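Local coordinates for protein ORF10 (Moritella marina, PDB 6RIW) that forms the ketosynthase and chain length factor didomain of a polyunsaturated fatty acid synthase and probably extends acyl chains through its 3-oxoacyl synthase activity, at residues C115-G120 with L178-A183; G186-A191 with C207-T212; Q504-M509 with G527-Q532. All coordinates share one frame; numbering follows the deposited sequence.

Interaction 1 of 3, residues C115-G120 with L178-A183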
loop_
_atom_site.group_PDB
_atom_site.type_symbol
_atom_site.label_atom_id
_atom_site.label_comp_id
_atom_site.label_asym_id
_atom_site.label_seq_id
_atom_site.Cartn_x
_atom_site.Cartn_y
_atom_site.Cartn_z
ATOM N N CYS A 115 15.729 -11.258 -11.714
ATOM C CA CYS A 115 14.624 -11.602 -10.825
ATOM C C CYS A 115 14.024 -10.323 -10.249
ATOM O O CYS A 115 14.762 -9.440 -9.796
ATOM C CB CYS A 115 15.103 -12.501 -9.686
ATOM S SG CYS A 115 13.809 -13.156 -8.591
ATOM N N GLY A 116 12.696 -10.216 -10.282
ATOM C CA GLY A 116 11.989 -9.112 -9.670
ATOM C C GLY A 116 11.205 -9.585 -8.453
ATOM O O GLY A 116 11.243 -10.758 -8.080
ATOM N N VAL A 117 10.497 -8.642 -7.822
ATOM C CA VAL A 117 9.670 -8.990 -6.659
ATOM C C VAL A 117 8.442 -8.084 -6.620
ATOM O O VAL A 117 8.554 -6.872 -6.805
ATOM C CB VAL A 117 10.456 -8.926 -5.331
ATOM C CG1 VAL A 117 11.204 -7.588 -5.170
ATOM C CG2 VAL A 117 9.521 -9.209 -4.136
ATOM N N ILE A 118 7.263 -8.680 -6.408
ATOM C CA ILE A 118 6.022 -7.937 -6.182
ATOM C C ILE A 118 5.469 -8.343 -4.821
ATOM O O ILE A 118 5.255 -9.533 -4.561
ATOM C CB ILE A 118 4.989 -8.175 -7.305
ATOM C CG1 ILE A 118 5.562 -7.704 -8.646
ATOM C CG2 ILE A 118 3.695 -7.424 -7.003
ATOM C CD1 ILE A 118 4.686 -8.069 -9.858
ATOM N N LEU A 119 5.217 -7.358 -3.953
ATOM C CA LEU A 119 4.918 -7.618 -2.546
ATOM C C LEU A 119 3.569 -7.012 -2.187
ATOM O O LEU A 119 3.410 -5.795 -2.270
ATOM C CB LEU A 119 6.009 -7.013 -1.649
ATOM C CG LEU A 119 5.820 -7.143 -0.135
ATOM C CD1 LEU A 119 6.077 -8.585 0.271
ATOM C CD2 LEU A 119 6.763 -6.165 0.604
ATOM N N GLY A 120 2.611 -7.839 -1.766
ATOM C CA GLY A 120 1.391 -7.289 -1.179
ATOM C C GLY A 120 1.673 -6.743 0.217
ATOM O O GLY A 120 2.412 -7.343 1.002
ATOM N N LEU A 178 13.607 -2.906 -0.331
ATOM C CA LEU A 178 14.583 -3.426 0.612
ATOM C C LEU A 178 14.847 -4.901 0.358
ATOM O O LEU A 178 16.000 -5.351 0.415
ATOM C CB LEU A 178 14.084 -3.219 2.034
ATOM C CG LEU A 178 14.954 -3.854 3.115
ATOM C CD1 LEU A 178 16.146 -2.981 3.337
ATOM C CD2 LEU A 178 14.172 -3.967 4.409
ATOM N N ILE A 179 13.787 -5.663 0.094
ATOM C CA ILE A 179 13.945 -7.058 -0.305
ATOM C C ILE A 179 14.835 -7.157 -1.539
ATOM O O ILE A 179 15.753 -7.983 -1.596
ATOM C CB ILE A 179 12.567 -7.701 -0.532
ATOM C CG1 ILE A 179 11.941 -8.024 0.834
ATOM C CG2 ILE A 179 12.671 -8.943 -1.440
ATOM C CD1 ILE A 179 10.449 -8.239 0.778
ATOM N N ALA A 180 14.587 -6.305 -2.543
ATOM C CA ALA A 180 15.387 -6.371 -3.765
ATOM C C ALA A 180 16.855 -6.106 -3.463
ATOM O O ALA A 180 17.740 -6.832 -3.941
ATOM C CB ALA A 180 14.855 -5.377 -4.809
ATOM N N GLN A 181 17.137 -5.100 -2.629
ATOM C CA GLN A 181 18.535 -4.788 -2.354
ATOM C C GLN A 181 19.176 -5.853 -1.476
ATOM O O GLN A 181 20.299 -6.290 -1.759
ATOM C CB GLN A 181 18.691 -3.398 -1.721
ATOM C CG GLN A 181 20.174 -3.026 -1.533
ATOM C CD GLN A 181 20.407 -1.564 -1.168
ATOM O OE1 GLN A 181 19.497 -0.842 -0.735
ATOM N NE2 GLN A 181 21.637 -1.120 -1.358
ATOM N N ALA A 182 18.487 -6.289 -0.415
ATOM C CA ALA A 182 19.089 -7.233 0.525
ATOM C C ALA A 182 19.320 -8.609 -0.095
ATOM O O ALA A 182 20.204 -9.342 0.355
ATOM C CB ALA A 182 18.210 -7.384 1.770
ATOM N N ALA A 183 18.531 -8.996 -1.091
ATOM C CA ALA A 183 18.731 -10.269 -1.764
ATOM C C ALA A 183 19.493 -10.134 -3.082
ATOM O O ALA A 183 19.741 -11.143 -3.734
ATOM C CB ALA A 183 17.386 -10.959 -2.013
#
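Val117 and Ile179 meet through one methyl branch each, Val117 CG2 lying 4.2 Å from Ile179 CG2, and the two side chains cross at about a right angle. Both CG2 atoms stand opposite their own backbone nitrogens, and this leads each methyl out into the seam between strand 115-120 and the helix that carries 178-183. The other branch of Val117 is also used: CG1 reaches the methyl of the next helical residue, with Val117 CG1 4.3 Å from Ala180 CB. The valine fork is thus spread over two consecutive residues of the helix, one prong for each.

Ile179 is shared in the same way. While its CG2 meets Val117, its longer arm runs out nearly fully extended (chi2 161°) toward the end of Leu119, and Leu119 CD2 comes within 4.2 Å of Ile179 CD1. All of these approaches are methyl to methyl at ordinary van der Waals distances, and no hydrogen bond links the two segments. The axes of the short segments 115-120 and 178-183 come within 8.8 Å and run roughly antiparallel, at 147°. Val117 and Leu119, alternate residues of the strand, share the face turned to the helix.

A helix laid on a strand in this way belongs to the layered alpha/beta core of the thiolase fold. Ile118 turns instead toward Phe190 and Leu192 of strand 189-193 and Met218 of strand 217-224. Strand 115-120 lies between these two parallel neighbours, and the helix on its Val117 face is flanked by helix 88-104, where Ile179 touches Thr97 and Leu178 touches Leu94.

Interaction 2 of 3, residues G186-A191 with C207-T212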
loop_
_atom_site.group_PDB
_atom_site.type_symbol
_atom_site.label_atom_id
_atom_site.label_comp_id
_atom_site.label_asym_id
_atom_site.label_seq_id
_atom_site.Cartn_x
_atom_site.Cartn_y
_atom_site.Cartn_z
ATOM N N GLY A 186 17.997 -7.910 -9.418
ATOM C CA GLY A 186 18.206 -6.877 -10.421
ATOM C C GLY A 186 17.016 -6.511 -11.295
ATOM O O GLY A 186 17.154 -5.699 -12.220
ATOM N N GLY A 187 15.842 -7.091 -11.034
ATOM C CA GLY A 187 14.667 -6.862 -11.847
ATOM C C GLY A 187 13.712 -5.859 -11.207
ATOM O O GLY A 187 14.059 -5.134 -10.276
ATOM N N SER A 188 12.502 -5.791 -11.759
ATOM C CA SER A 188 11.514 -4.808 -11.306
ATOM C C SER A 188 11.006 -5.150 -9.913
ATOM O O SER A 188 10.943 -6.318 -9.521
ATOM C CB SER A 188 10.319 -4.748 -12.263
ATOM O OG SER A 188 10.733 -4.517 -13.587
ATOM N N HIS A 189 10.612 -4.120 -9.165
ATOM C CA HIS A 189 10.072 -4.349 -7.835
ATOM C C HIS A 189 9.103 -3.236 -7.474
ATOM O O HIS A 189 9.338 -2.071 -7.809
ATOM C CB HIS A 189 11.169 -4.466 -6.760
ATOM C CG HIS A 189 12.232 -3.409 -6.821
ATOM N ND1 HIS A 189 12.199 -2.271 -6.048
ATOM C CD2 HIS A 189 13.391 -3.354 -7.520
ATOM C CE1 HIS A 189 13.273 -1.541 -6.289
ATOM N NE2 HIS A 189 14.017 -2.177 -7.180
ATOM N N PHE A 190 8.005 -3.615 -6.820
ATOM C CA PHE A 190 7.073 -2.670 -6.220
ATOM C C PHE A 190 6.214 -3.426 -5.217
ATOM O O PHE A 190 6.215 -4.657 -5.173
ATOM C CB PHE A 190 6.211 -1.946 -7.267
ATOM C CG PHE A 190 5.352 -2.858 -8.138
ATOM C CD1 PHE A 190 5.863 -3.406 -9.309
ATOM C CD2 PHE A 190 4.021 -3.108 -7.803
ATOM C CE1 PHE A 190 5.046 -4.243 -10.131
ATOM C CE2 PHE A 190 3.200 -3.906 -8.610
ATOM C CZ PHE A 190 3.713 -4.477 -9.774
ATOM N N ALA A 191 5.529 -2.666 -4.373
ATOM C CA ALA A 191 4.499 -3.194 -3.490
ATOM C C ALA A 191 3.133 -2.803 -4.038
ATOM O O ALA A 191 2.996 -1.824 -4.784
ATOM C CB ALA A 191 4.668 -2.662 -2.064
ATOM N N CYS A 207 3.418 -13.428 -12.549
ATOM C CA CYS A 207 3.292 -14.262 -13.745
ATOM C C CYS A 207 3.258 -13.416 -15.014
ATOM O O CYS A 207 3.907 -13.764 -16.012
ATOM C CB CYS A 207 2.031 -15.136 -13.685
ATOM S SG CYS A 207 2.000 -16.349 -12.354
ATOM N N ASP A 208 2.503 -12.308 -14.998
ATOM C CA ASP A 208 2.463 -11.399 -16.153
ATOM C C ASP A 208 3.851 -10.900 -16.522
ATOM O O ASP A 208 4.179 -10.776 -17.708
ATOM C CB ASP A 208 1.582 -10.178 -15.868
ATOM C CG ASP A 208 0.106 -10.507 -15.762
ATOM O OD1 ASP A 208 -0.318 -11.624 -16.140
ATOM O OD2 ASP A 208 -0.644 -9.612 -15.296
ATOM N N TYR A 209 4.668 -10.544 -15.521
ATOM C CA TYR A 209 5.999 -10.046 -15.831
ATOM C C TYR A 209 6.866 -11.152 -16.433
ATOM O O TYR A 209 7.728 -10.869 -17.279
ATOM C CB TYR A 209 6.664 -9.443 -14.584
ATOM C CG TYR A 209 6.223 -7.990 -14.325
ATOM C CD1 TYR A 209 4.890 -7.634 -14.443
ATOM C CD2 TYR A 209 7.153 -6.979 -14.000
ATOM C CE1 TYR A 209 4.451 -6.311 -14.232
ATOM C CE2 TYR A 209 6.727 -5.646 -13.784
ATOM C CZ TYR A 209 5.364 -5.334 -13.893
ATOM O OH TYR A 209 4.886 -4.046 -13.694
ATOM N N LEU A 210 6.649 -12.406 -16.014
ATOM C CA LEU A 210 7.321 -13.526 -16.666
ATOM C C LEU A 210 6.844 -13.690 -18.107
ATOM O O LEU A 210 7.649 -13.978 -18.995
ATOM C CB LEU A 210 7.122 -14.829 -15.863
ATOM C CG LEU A 210 7.828 -14.896 -14.498
ATOM C CD1 LEU A 210 7.424 -16.107 -13.663
ATOM C CD2 LEU A 210 9.383 -14.830 -14.610
ATOM N N HIS A 211 5.551 -13.492 -18.367
ATOM C CA HIS A 211 5.027 -13.712 -19.715
ATOM C C HIS A 211 5.501 -12.659 -20.704
ATOM O O HIS A 211 5.631 -12.953 -21.899
ATOM C CB HIS A 211 3.506 -13.751 -19.688
ATOM C CG HIS A 211 2.963 -14.997 -19.066
ATOM N ND1 HIS A 211 1.819 -15.012 -18.299
ATOM C CD2 HIS A 211 3.414 -16.274 -19.099
ATOM C CE1 HIS A 211 1.582 -16.249 -17.894
ATOM N NE2 HIS A 211 2.540 -17.032 -18.356
ATOM N N THR A 212 5.762 -11.431 -20.252
ATOM C CA THR A 212 6.268 -10.425 -21.177
ATOM C C THR A 212 7.782 -10.420 -21.247
ATOM O O THR A 212 8.351 -9.616 -21.989
ATOM C CB THR A 212 5.760 -9.027 -20.791
ATOM O OG1 THR A 212 6.218 -8.683 -19.476
ATOM C CG2 THR A 212 4.214 -8.971 -20.812
#
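Phe190 takes the crowded position, its CG between the backbone N and the carbonyl carbon (chi1 59°), whereas Tyr209 CG lies opposite its own carbonyl carbon (chi1 -83°). From strand 189-191 and helix 207-211 these torsions send the two rings at each other from opposite directions. They meet at their outer ends: Phe190 CE1 is 3.6 Å from Tyr209 OH and 3.9 Å from Tyr209 CZ, an oblique approach without stacking. Two residues before Phe190, the methylene of Ser188 comes to the rim of the tyrosine ring near its plane, with Ser188 CB 4.0 Å from Tyr209 CE2. Tyr209 is therefore touched along one flank by serine and at its phenolic end by phenylalanine, and all three residues are buried.

Ser188 OG is hydrogen-bonded to Glu674 OE2, while Leu675 and Asn678 of the same helix, 668-682, pack on Tyr209. That helix belongs to the second ketosynthase-family half of the chain, and strand 189-193 pairs antiparallel with strand 659-663 of that half. Such antiparallel strand pairing across the junction of two subunits is the hallmark of thiolase-fold dimers, apparently reproduced here within one chain, consistent with a ketosynthase half paired with a chain length factor half.

Interaction 3 of 3, residues Q504-M509 with G527-Q532; sequences QRWKGM and GSYVEQ
Arg505, Trp506, Tyr529 and Val530 make a buried loop-to-loop contact in the second ketosynthase-family half of the chain, beside strand 741-752. Tyr529 is the common partner, met by the aliphatic part of Arg505 and by the Trp506 indole. With CG opposite the backbone N (chi1 -177°), Arg505 CG comes 4.2 Å from Tyr529 CD1. The bend at chi2 (73°) then carries Arg505 CD to 3.7 Å from Val530 O. The indole approaches the phenol end of the tyrosine at a slant, Trp506 CZ2 being 4.1 Å from Tyr529 OH.

Their polar ends are committed to other partners: Tyr529 OH donates to Pro525 O, Trp506 NE1 to Gly697 O, and the arginine forms salt bridges with Glu587 and Glu743. Glu743 also accepts a hydrogen bond from Val530 N through its second oxygen, so a single carboxylate joins the two segments. A water accepts from Gln504 N at 2.9 Å and donates weakly to Glu531 OE2.

Two overlapping beta turns, type I from Gln504 to Lys507 and type I' from Trp506 to Met509, shape 504-509 and are closed by the bonds Lys507 N to Gln504 O and Met509 N to Trp506 O. In 527-532, the short, weakly bonded strand at about 527-528 runs parallel to 741-752, much as 62-64 runs beside 259-270 in the first half, consistent with a ketosynthase fold present twice in the chain.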
loop_
_atom_site.group_PDB
_atom_site.type_symbol
_atom_site.label_atom_id
_atom_site.label_comp_id
_atom_site.label_asym_id
_atom_site.label_seq_id
_atom_site.Cartn_x
_atom_site.Cartn_y
_atom_site.Cartn_z
ATOM N N GLN A 504 -4.648 25.737 9.565
ATOM C CA GLN A 504 -5.014 24.460 10.171
ATOM C C GLN A 504 -4.221 23.274 9.632
ATOM O O GLN A 504 -4.449 22.139 10.068
ATOM C CB GLN A 504 -6.501 24.193 9.952
ATOM C CG GLN A 504 -7.416 25.133 10.727
ATOM C CD GLN A 504 -8.849 24.922 10.304
ATOM O OE1 GLN A 504 -9.350 23.803 10.363
ATOM N NE2 GLN A 504 -9.511 25.987 9.852
ATOM N N ARG A 505 -3.302 23.502 8.708
ATOM C CA ARG A 505 -2.680 22.390 7.993
ATOM C C ARG A 505 -1.875 21.474 8.923
ATOM O O ARG A 505 -1.825 20.260 8.696
ATOM C CB ARG A 505 -1.786 22.937 6.878
ATOM C CG ARG A 505 -1.113 21.840 5.999
ATOM C CD ARG A 505 -2.142 21.186 5.061
ATOM N NE ARG A 505 -1.615 19.977 4.414
ATOM C CZ ARG A 505 -1.659 18.770 4.979
ATOM N NH1 ARG A 505 -2.165 18.607 6.211
ATOM N NH2 ARG A 505 -1.196 17.706 4.316
ATOM N N TRP A 506 -1.194 22.026 9.930
ATOM C CA TRP A 506 -0.492 21.202 10.928
ATOM C C TRP A 506 -1.233 21.134 12.265
ATOM O O TRP A 506 -0.633 20.805 13.299
ATOM C CB TRP A 506 0.932 21.714 11.160
ATOM C CG TRP A 506 1.883 21.488 10.011
ATOM C CD1 TRP A 506 1.592 20.952 8.781
ATOM C CD2 TRP A 506 3.277 21.811 9.994
ATOM N NE1 TRP A 506 2.747 20.914 7.998
ATOM C CE2 TRP A 506 3.784 21.447 8.726
ATOM C CE3 TRP A 506 4.156 22.360 10.945
ATOM C CZ2 TRP A 506 5.133 21.616 8.379
ATOM C CZ3 TRP A 506 5.500 22.525 10.602
ATOM C CH2 TRP A 506 5.975 22.165 9.325
ATOM N N LYS A 507 -2.536 21.408 12.268
ATOM C CA LYS A 507 -3.313 21.422 13.510
ATOM C C LYS A 507 -2.668 22.338 14.543
ATOM O O LYS A 507 -2.749 22.094 15.759
ATOM C CB LYS A 507 -3.491 19.996 14.069
ATOM C CG LYS A 507 -4.380 19.120 13.220
ATOM C CD LYS A 507 -4.618 17.722 13.844
ATOM C CE LYS A 507 -5.735 17.015 13.071
ATOM N NZ LYS A 507 -6.264 15.765 13.718
ATOM N N GLY A 508 -2.025 23.412 14.061
ATOM C CA GLY A 508 -1.422 24.407 14.921
ATOM C C GLY A 508 -0.113 23.995 15.548
ATOM O O GLY A 508 0.441 24.765 16.334
ATOM N N MET A 509 0.413 22.809 15.215
ATOM C CA MET A 509 1.635 22.329 15.851
ATOM C C MET A 509 2.866 23.180 15.540
ATOM O O MET A 509 3.850 23.094 16.282
ATOM C CB MET A 509 1.881 20.865 15.454
ATOM C CG MET A 509 0.857 19.909 16.101
ATOM S SD MET A 509 1.227 18.163 15.735
ATOM C CE MET A 509 -0.017 17.815 14.496
ATOM N N GLY A 527 5.860 26.651 1.235
ATOM C CA GLY A 527 5.788 25.573 0.260
ATOM C C GLY A 527 4.462 25.520 -0.464
ATOM O O GLY A 527 3.570 26.349 -0.262
ATOM N N SER A 528 4.328 24.519 -1.326
ATOM C CA SER A 528 3.114 24.409 -2.141
ATOM C C SER A 528 2.076 23.559 -1.399
ATOM O O SER A 528 1.824 22.389 -1.693
ATOM C CB SER A 528 3.457 23.854 -3.517
ATOM O OG SER A 528 2.309 23.734 -4.333
ATOM N N TYR A 529 1.475 24.177 -0.387
ATOM C CA TYR A 529 0.489 23.489 0.426
ATOM C C TYR A 529 -0.869 23.563 -0.241
ATOM O O TYR A 529 -1.199 24.540 -0.933
ATOM C CB TYR A 529 0.373 24.113 1.819
ATOM C CG TYR A 529 1.619 24.051 2.654
ATOM C CD1 TYR A 529 1.969 22.879 3.324
ATOM C CD2 TYR A 529 2.476 25.159 2.767
ATOM C CE1 TYR A 529 3.115 22.810 4.102
ATOM C CE2 TYR A 529 3.629 25.084 3.535
ATOM C CZ TYR A 529 3.931 23.912 4.214
ATOM O OH TYR A 529 5.081 23.851 4.984
ATOM N N VAL A 530 -1.682 22.544 0.023
ATOM C CA VAL A 530 -3.095 22.548 -0.333
ATOM C C VAL A 530 -3.879 22.939 0.920
ATOM O O VAL A 530 -3.880 22.205 1.913
ATOM C CB VAL A 530 -3.545 21.184 -0.875
ATOM C CG1 VAL A 530 -5.066 21.168 -1.082
ATOM C CG2 VAL A 530 -2.833 20.865 -2.182
ATOM N N GLU A 531 -4.564 24.093 0.890
ATOM C CA GLU A 531 -5.303 24.493 2.084
ATOM C C GLU A 531 -6.628 23.748 2.200
ATOM O O GLU A 531 -7.032 23.357 3.301
ATOM C CB GLU A 531 -5.538 26.015 2.088
ATOM C CG GLU A 531 -6.532 26.467 3.191
ATOM C CD GLU A 531 -6.456 27.962 3.519
ATOM O OE1 GLU A 531 -5.916 28.745 2.700
ATOM O OE2 GLU A 531 -6.953 28.351 4.604
ATOM N N GLN A 532 -7.307 23.522 1.078
ATOM C CA GLN A 532 -8.648 22.952 1.084
ATOM C C GLN A 532 -8.989 22.469 -0.319
ATOM O O GLN A 532 -8.358 22.857 -1.302
ATOM C CB GLN A 532 -9.681 23.981 1.565
ATOM C CG GLN A 532 -9.730 25.226 0.700
ATOM C CD GLN A 532 -10.493 26.368 1.376
ATOM O OE1 GLN A 532 -10.290 26.657 2.556
ATOM N NE2 GLN A 532 -11.383 27.000 0.632
HETATM O O HOH W 1 -5.994 26.093 7.051
#

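From the N terminus, 115-120 with 178-183 comes first and closes a 57-residue excursion that includes helix 129-148. The chain passes almost directly from helix 174-183 into strand 189-193, where interaction 2 begins; it closes a shorter loop of 15 residues. Interaction 3 closes 17 residues in the other ketosynthase-family half. The three follow in series, none nested or crossed. Interactions 1 and 2 touch where strand 115-120 runs beside strand 189-193 and the residues leading into it, and together tie helices 174-183 and 198-211 to strands 115-120 and 189-193. Interaction 3 lies across the chain's centre, its nearest atoms about 22 Å from interaction 2.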